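Local coordinates for protein phosphatase (Thermotoga maritima, PDB 1NF2) that probably acts as a magnesium-dependent phosphatase of the haloacid dehalogenase (HAD) family, at residues 38-43 and 61-66; 188-193 and 218-223. One frame throughout, in Å; residues are numbered along the deposited sequence.

Contact 1: 38-43 and 61-66. With SO4 (sulfate ion), chain D.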
loop_
_atom_site.group_PDB
_atom_site.type_symbol
_atom_site.label_atom_id
_atom_site.label_comp_id
_atom_site.label_asym_id
_atom_site.label_seq_id
_atom_site.Cartn_x
_atom_site.Cartn_y
_atom_site.Cartn_z
ATOM N N VAL A 38 12.826 2.161 4.314
ATOM C CA VAL A 38 11.547 2.559 3.708
ATOM C C VAL A 38 10.490 1.448 3.744
ATOM O O VAL A 38 10.758 0.306 3.386
ATOM C CB VAL A 38 11.742 2.981 2.224
ATOM C CG1 VAL A 38 10.413 3.433 1.610
ATOM C CG2 VAL A 38 12.770 4.098 2.131
ATOM N N PHE A 39 9.287 1.792 4.189
ATOM C CA PHE A 39 8.184 0.841 4.247
ATOM C C PHE A 39 7.188 1.199 3.141
ATOM O O PHE A 39 6.780 2.355 3.012
ATOM C CB PHE A 39 7.497 0.905 5.614
ATOM C CG PHE A 39 8.364 0.432 6.753
ATOM C CD1 PHE A 39 9.370 1.238 7.266
ATOM C CD2 PHE A 39 8.191 -0.836 7.291
ATOM C CE1 PHE A 39 10.194 0.784 8.300
ATOM C CE2 PHE A 39 9.010 -1.297 8.323
ATOM C CZ PHE A 39 10.011 -0.490 8.827
ATOM N N ALA A 40 6.800 0.213 2.342
ATOM C CA ALA A 40 5.868 0.442 1.245
ATOM C C ALA A 40 4.705 -0.530 1.340
ATOM O O ALA A 40 4.879 -1.735 1.182
ATOM C CB ALA A 40 6.587 0.281 -0.087
ATOM N N SER A 41 3.513 -0.004 1.574
ATOM C CA SER A 41 2.338 -0.848 1.729
ATOM C C SER A 41 1.109 -0.388 0.951
ATOM O O SER A 41 1.041 0.751 0.482
ATOM C CB SER A 41 1.970 -0.927 3.212
ATOM O OG SER A 41 0.837 -1.749 3.412
ATOM N N GLY A 42 0.136 -1.290 0.832
ATOM C CA GLY A 42 -1.105 -0.962 0.158
ATOM C C GLY A 42 -2.100 -0.476 1.199
ATOM O O GLY A 42 -3.170 0.037 0.865
ATOM N N ARG A 43 -1.732 -0.623 2.471
ATOM C CA ARG A 43 -2.583 -0.217 3.592
ATOM C C ARG A 43 -2.613 1.303 3.770
ATOM O O ARG A 43 -1.833 2.023 3.146
ATOM C CB ARG A 43 -2.096 -0.888 4.888
ATOM C CG ARG A 43 -1.834 -2.389 4.738
ATOM C CD ARG A 43 -1.373 -3.046 6.041
ATOM N NE ARG A 43 -2.500 -3.479 6.856
ATOM C CZ ARG A 43 -2.983 -4.718 6.879
ATOM N NH1 ARG A 43 -2.436 -5.667 6.134
ATOM N NH2 ARG A 43 -4.027 -5.006 7.642
ATOM N N PRO A 61 10.561 6.987 6.149
ATOM C CA PRO A 61 10.000 7.439 4.877
ATOM C C PRO A 61 9.004 6.320 4.551
ATOM O O PRO A 61 9.334 5.139 4.672
ATOM C CB PRO A 61 11.218 7.441 3.957
ATOM C CG PRO A 61 12.316 7.897 4.893
ATOM C CD PRO A 61 12.033 7.089 6.150
ATOM N N THR A 62 7.789 6.677 4.159
ATOM C CA THR A 62 6.783 5.664 3.906
ATOM C C THR A 62 5.961 5.803 2.621
ATOM O O THR A 62 5.595 6.909 2.213
ATOM C CB THR A 62 5.817 5.601 5.121
ATOM O OG1 THR A 62 6.553 5.208 6.289
ATOM C CG2 THR A 62 4.680 4.615 4.879
ATOM N N ILE A 63 5.691 4.663 1.990
ATOM C CA ILE A 63 4.867 4.608 0.790
ATOM C C ILE A 63 3.617 3.849 1.235
ATOM O O ILE A 63 3.699 2.699 1.674
ATOM C CB ILE A 63 5.568 3.848 -0.369
ATOM C CG1 ILE A 63 6.822 4.614 -0.813
ATOM C CG2 ILE A 63 4.612 3.701 -1.560
ATOM C CD1 ILE A 63 7.590 3.944 -1.928
ATOM N N ALA A 64 2.469 4.516 1.146
ATOM C CA ALA A 64 1.187 3.955 1.558
ATOM C C ALA A 64 0.162 3.957 0.411
ATOM O O ALA A 64 0.421 4.517 -0.654
ATOM C CB ALA A 64 0.649 4.755 2.746
ATOM N N TYR A 65 -0.992 3.326 0.633
ATOM C CA TYR A 65 -2.040 3.259 -0.391
ATOM C C TYR A 65 -1.477 2.811 -1.735
ATOM O O TYR A 65 -1.886 3.308 -2.787
ATOM C CB TYR A 65 -2.717 4.623 -0.561
ATOM C CG TYR A 65 -3.618 5.018 0.590
ATOM C CD1 TYR A 65 -4.884 4.454 0.740
ATOM C CD2 TYR A 65 -3.204 5.961 1.527
ATOM C CE1 TYR A 65 -5.722 4.829 1.800
ATOM C CE2 TYR A 65 -4.026 6.338 2.584
ATOM C CZ TYR A 65 -5.283 5.773 2.715
ATOM O OH TYR A 65 -6.097 6.167 3.753
ATOM N N ASN A 66 -0.524 1.885 -1.688
ATOM C CA ASN A 66 0.089 1.340 -2.897
ATOM C C ASN A 66 0.660 2.390 -3.859
ATOM O O ASN A 66 0.565 2.250 -5.083
ATOM C CB ASN A 66 -0.931 0.456 -3.628
ATOM C CG ASN A 66 -0.304 -0.356 -4.742
ATOM O OD1 ASN A 66 0.757 -0.942 -4.561
ATOM N ND2 ASN A 66 -0.963 -0.401 -5.900
HETATM S S SO4 D . 0.187 -4.975 -0.488
HETATM O O1 SO4 D . 0.912 -4.165 0.491
HETATM O O2 SO4 D . -1.182 -4.463 -0.604
HETATM O O3 SO4 D . 0.891 -4.881 -1.776
HETATM O O4 SO4 D . 0.111 -6.376 -0.062
#

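Contact 2: 188-193 and 218-223. With SO4 (sulfate ion), chain D.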
loop_
_atom_site.group_PDB
_atom_site.type_symbol
_atom_site.label_atom_id
_atom_site.label_comp_id
_atom_site.label_asym_id
_atom_site.label_seq_id
_atom_site.Cartn_x
_atom_site.Cartn_y
_atom_site.Cartn_z
ATOM N N ASN A 188 -2.889 6.219 -12.969
ATOM C CA ASN A 188 -1.536 5.666 -12.954
ATOM C C ASN A 188 -0.641 5.950 -11.743
ATOM O O ASN A 188 0.304 6.737 -11.814
ATOM C CB ASN A 188 -0.801 6.037 -14.253
ATOM C CG ASN A 188 -0.994 7.488 -14.653
ATOM O OD1 ASN A 188 -0.539 7.906 -15.715
ATOM N ND2 ASN A 188 -1.667 8.262 -13.810
ATOM N N VAL A 189 -0.966 5.295 -10.632
ATOM C CA VAL A 189 -0.201 5.400 -9.398
ATOM C C VAL A 189 0.144 3.971 -8.989
ATOM O O VAL A 189 -0.685 3.060 -9.109
ATOM C CB VAL A 189 -1.012 6.043 -8.255
ATOM C CG1 VAL A 189 -1.575 7.372 -8.707
ATOM C CG2 VAL A 189 -2.123 5.103 -7.802
ATOM N N ASP A 190 1.375 3.769 -8.532
ATOM C CA ASP A 190 1.817 2.455 -8.086
ATOM C C ASP A 190 3.051 2.631 -7.207
ATOM O O ASP A 190 3.620 3.722 -7.137
ATOM C CB ASP A 190 2.120 1.537 -9.278
ATOM C CG ASP A 190 3.238 2.065 -10.162
ATOM O OD1 ASP A 190 4.361 2.265 -9.649
ATOM O OD2 ASP A 190 2.996 2.272 -11.375
ATOM N N LYS A 191 3.452 1.562 -6.527
ATOM C CA LYS A 191 4.601 1.625 -5.630
ATOM C C LYS A 191 5.902 2.038 -6.314
ATOM O O LYS A 191 6.737 2.689 -5.704
ATOM C CB LYS A 191 4.785 0.283 -4.916
ATOM C CG LYS A 191 3.728 0.007 -3.854
ATOM C CD LYS A 191 3.967 -1.349 -3.212
ATOM C CE LYS A 191 2.995 -1.630 -2.078
ATOM N NZ LYS A 191 3.191 -3.026 -1.592
ATOM N N GLY A 192 6.061 1.653 -7.574
ATOM C CA GLY A 192 7.257 1.998 -8.322
ATOM C C GLY A 192 7.371 3.490 -8.580
ATOM O O GLY A 192 8.432 4.076 -8.362
ATOM N N LYS A 193 6.291 4.114 -9.048
ATOM C CA LYS A 193 6.314 5.549 -9.311
ATOM C C LYS A 193 6.561 6.284 -8.009
ATOM O O LYS A 193 7.284 7.287 -7.973
ATOM C CB LYS A 193 4.989 6.028 -9.921
ATOM C CG LYS A 193 4.779 5.646 -11.381
ATOM C CD LYS A 193 3.659 6.500 -11.993
ATOM C CE LYS A 193 3.410 6.165 -13.456
ATOM N NZ LYS A 193 2.900 4.776 -13.621
ATOM N N ASP A 218 4.489 -4.965 -5.850
ATOM C CA ASP A 218 5.900 -4.715 -5.530
ATOM C C ASP A 218 6.802 -4.814 -6.755
ATOM O O ASP A 218 7.874 -4.219 -6.802
ATOM C CB ASP A 218 6.384 -5.710 -4.466
ATOM C CG ASP A 218 5.631 -5.582 -3.160
ATOM O OD1 ASP A 218 5.499 -6.610 -2.450
ATOM O OD2 ASP A 218 5.177 -4.462 -2.836
ATOM N N LEU A 219 6.357 -5.582 -7.738
ATOM C CA LEU A 219 7.095 -5.765 -8.978
ATOM C C LEU A 219 7.475 -4.395 -9.569
ATOM O O LEU A 219 8.532 -4.235 -10.192
ATOM C CB LEU A 219 6.214 -6.553 -9.946
ATOM C CG LEU A 219 6.795 -7.315 -11.130
ATOM C CD1 LEU A 219 7.890 -8.263 -10.669
ATOM C CD2 LEU A 219 5.660 -8.091 -11.798
ATOM N N PHE A 220 6.611 -3.406 -9.365
ATOM C CA PHE A 220 6.859 -2.058 -9.865
ATOM C C PHE A 220 8.090 -1.433 -9.198
ATOM O O PHE A 220 8.802 -0.653 -9.828
ATOM C CB PHE A 220 5.631 -1.167 -9.619
ATOM C CG PHE A 220 4.455 -1.471 -10.520
ATOM C CD1 PHE A 220 4.425 -1.005 -11.831
ATOM C CD2 PHE A 220 3.372 -2.214 -10.048
ATOM C CE1 PHE A 220 3.325 -1.270 -12.665
ATOM C CE2 PHE A 220 2.275 -2.485 -10.866
ATOM C CZ PHE A 220 2.248 -2.012 -12.179
ATOM N N MET A 221 8.332 -1.761 -7.927
ATOM C CA MET A 221 9.480 -1.215 -7.201
ATOM C C MET A 221 10.807 -1.799 -7.685
ATOM O O MET A 221 11.845 -1.141 -7.626
ATOM C CB MET A 221 9.340 -1.460 -5.693
ATOM C CG MET A 221 8.212 -0.652 -5.034
ATOM S SD MET A 221 8.237 -0.626 -3.225
ATOM C CE MET A 221 8.500 0.893 -2.976
ATOM N N PHE A 222 10.761 -3.040 -8.157
ATOM C CA PHE A 222 11.947 -3.724 -8.647
ATOM C C PHE A 222 12.709 -2.935 -9.698
ATOM O O PHE A 222 13.946 -2.933 -9.711
ATOM C CB PHE A 222 11.570 -5.083 -9.235
ATOM C CG PHE A 222 11.494 -6.188 -8.223
ATOM C CD1 PHE A 222 11.366 -7.504 -8.636
ATOM C CD2 PHE A 222 11.563 -5.919 -6.865
ATOM C CE1 PHE A 222 11.308 -8.536 -7.716
ATOM C CE2 PHE A 222 11.506 -6.945 -5.937
ATOM C CZ PHE A 222 11.379 -8.257 -6.367
ATOM N N GLU A 223 11.964 -2.274 -10.581
ATOM C CA GLU A 223 12.556 -1.495 -11.661
ATOM C C GLU A 223 13.344 -0.306 -11.135
ATOM O O GLU A 223 14.188 0.249 -11.836
ATOM C CB GLU A 223 11.461 -1.004 -12.611
ATOM C CG GLU A 223 10.320 -1.997 -12.818
ATOM C CD GLU A 223 10.787 -3.357 -13.313
ATOM O OE1 GLU A 223 9.935 -4.264 -13.435
ATOM O OE2 GLU A 223 11.996 -3.524 -13.584
HETATM S S SO4 D . 0.187 -4.975 -0.488
HETATM O O1 SO4 D . 0.912 -4.165 0.491
HETATM O O2 SO4 D . -1.182 -4.463 -0.604
HETATM O O3 SO4 D . 0.891 -4.881 -1.776
HETATM O O4 SO4 D . 0.111 -6.376 -0.062
#

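Contact 1: 38-43 and 61-66
The carbonyl O of R43 lies over one face of the Y65 ring, and Y65 N donates a 3.0 Å bond to the same R43 O. The ring's hydroxyl reaches away to D108. This pairing lies next to two parallel neighbours in the HAD core sheet, strands 36-40 and 62-64, joined through helix 45-55 as a beta-alpha-beta unit. The axes of 38-40 and 62-64 approach to 4.7 Å. The ladder is short and mostly tight: I63 N to F39 O is 2.7 Å and almost straight (178°), and S41 N to I63 O is also 2.7 Å. The link from F39 N to P61 O is weak. On one face of the sheet A40 CB meets I63 CB at 3.7 Å. On the other, T62 CG2, anti to its backbone N, rests 3.6 Å from F39 O, while T62 OG1 hydrogen-bonds to E52. Further along, N66 N hydrogen-bonds to S41 O, joining the backbones of S41 and N66. S41 OG accepts from R43 N, an ST turn, and R43 NH1 pairs with the magnesium ligand D10. G42 N, in this turn, donates to sulfate O1 at 3.0 Å.

Contact 2: 188-193 and 218-223
D190 has its CG between the backbone N and the carbonyl carbon (chi1 62°), which puts CG over one face of the F220 ring. K191 beyond CG is fully extended, with chi2 to chi4 all near 180°, and its NZ reaches D218. The contact sets the N-terminal end of helix 191-202 against helix 216-222 in the HAD core. D190 is the N-cap of the first helix: its OD1 accepts from K193 N at 2.7 Å. The carboxylate and the F220 ring are stacked, their planes 13° apart, with D190 CG 3.6 Å above the ring plane and offset toward the rim. D190 CB also makes a CH-pi contact, 4.1 Å from the ring centroid. An alanine here would probably cost the helix its side-chain cap and uncover part of the F220 face, leaving K193 NZ without its weak salt bridge to D190 OD2. With no CB, G192 CA comes to 3.4 Å from F220 O. Next to it, K191 CB packs on M221 CG at 3.6 Å. K191 and D218 lie side by side and point the same way. D8 is a second acidic partner of K191 NZ, and D218 OD1 accepts from the backbone N of D214 and N215. D218 is a magnesium-binding residue of this protein, although in this chain it does not ligate the metal; its bonds to K191, D214 and N215 would fix its carboxylate beside the site. K191 NZ meets D218 OD2 on its syn side at 2.7 Å, and sulfate O3 at 3.0 Å.

Contact 1 comes first along the chain and closes before contact 2 opens. Their centres are 11 Å apart, and both belong to the HAD core. Contact 1 lies within its main sheet, and contact 2 joins two helices, 191-202 and 216-222, next to that sheet. The two meet directly: M221 CE packs on A40 CB and I63 CD1, and N66 OD1 lies close to K191 CG. Both also touch the same sulfate ion, probably from the crystallisation liquor. K191, which holds the ion, also pairs with the magnesium ligand D8. This is consistent with a phosphate-binding position of the active site.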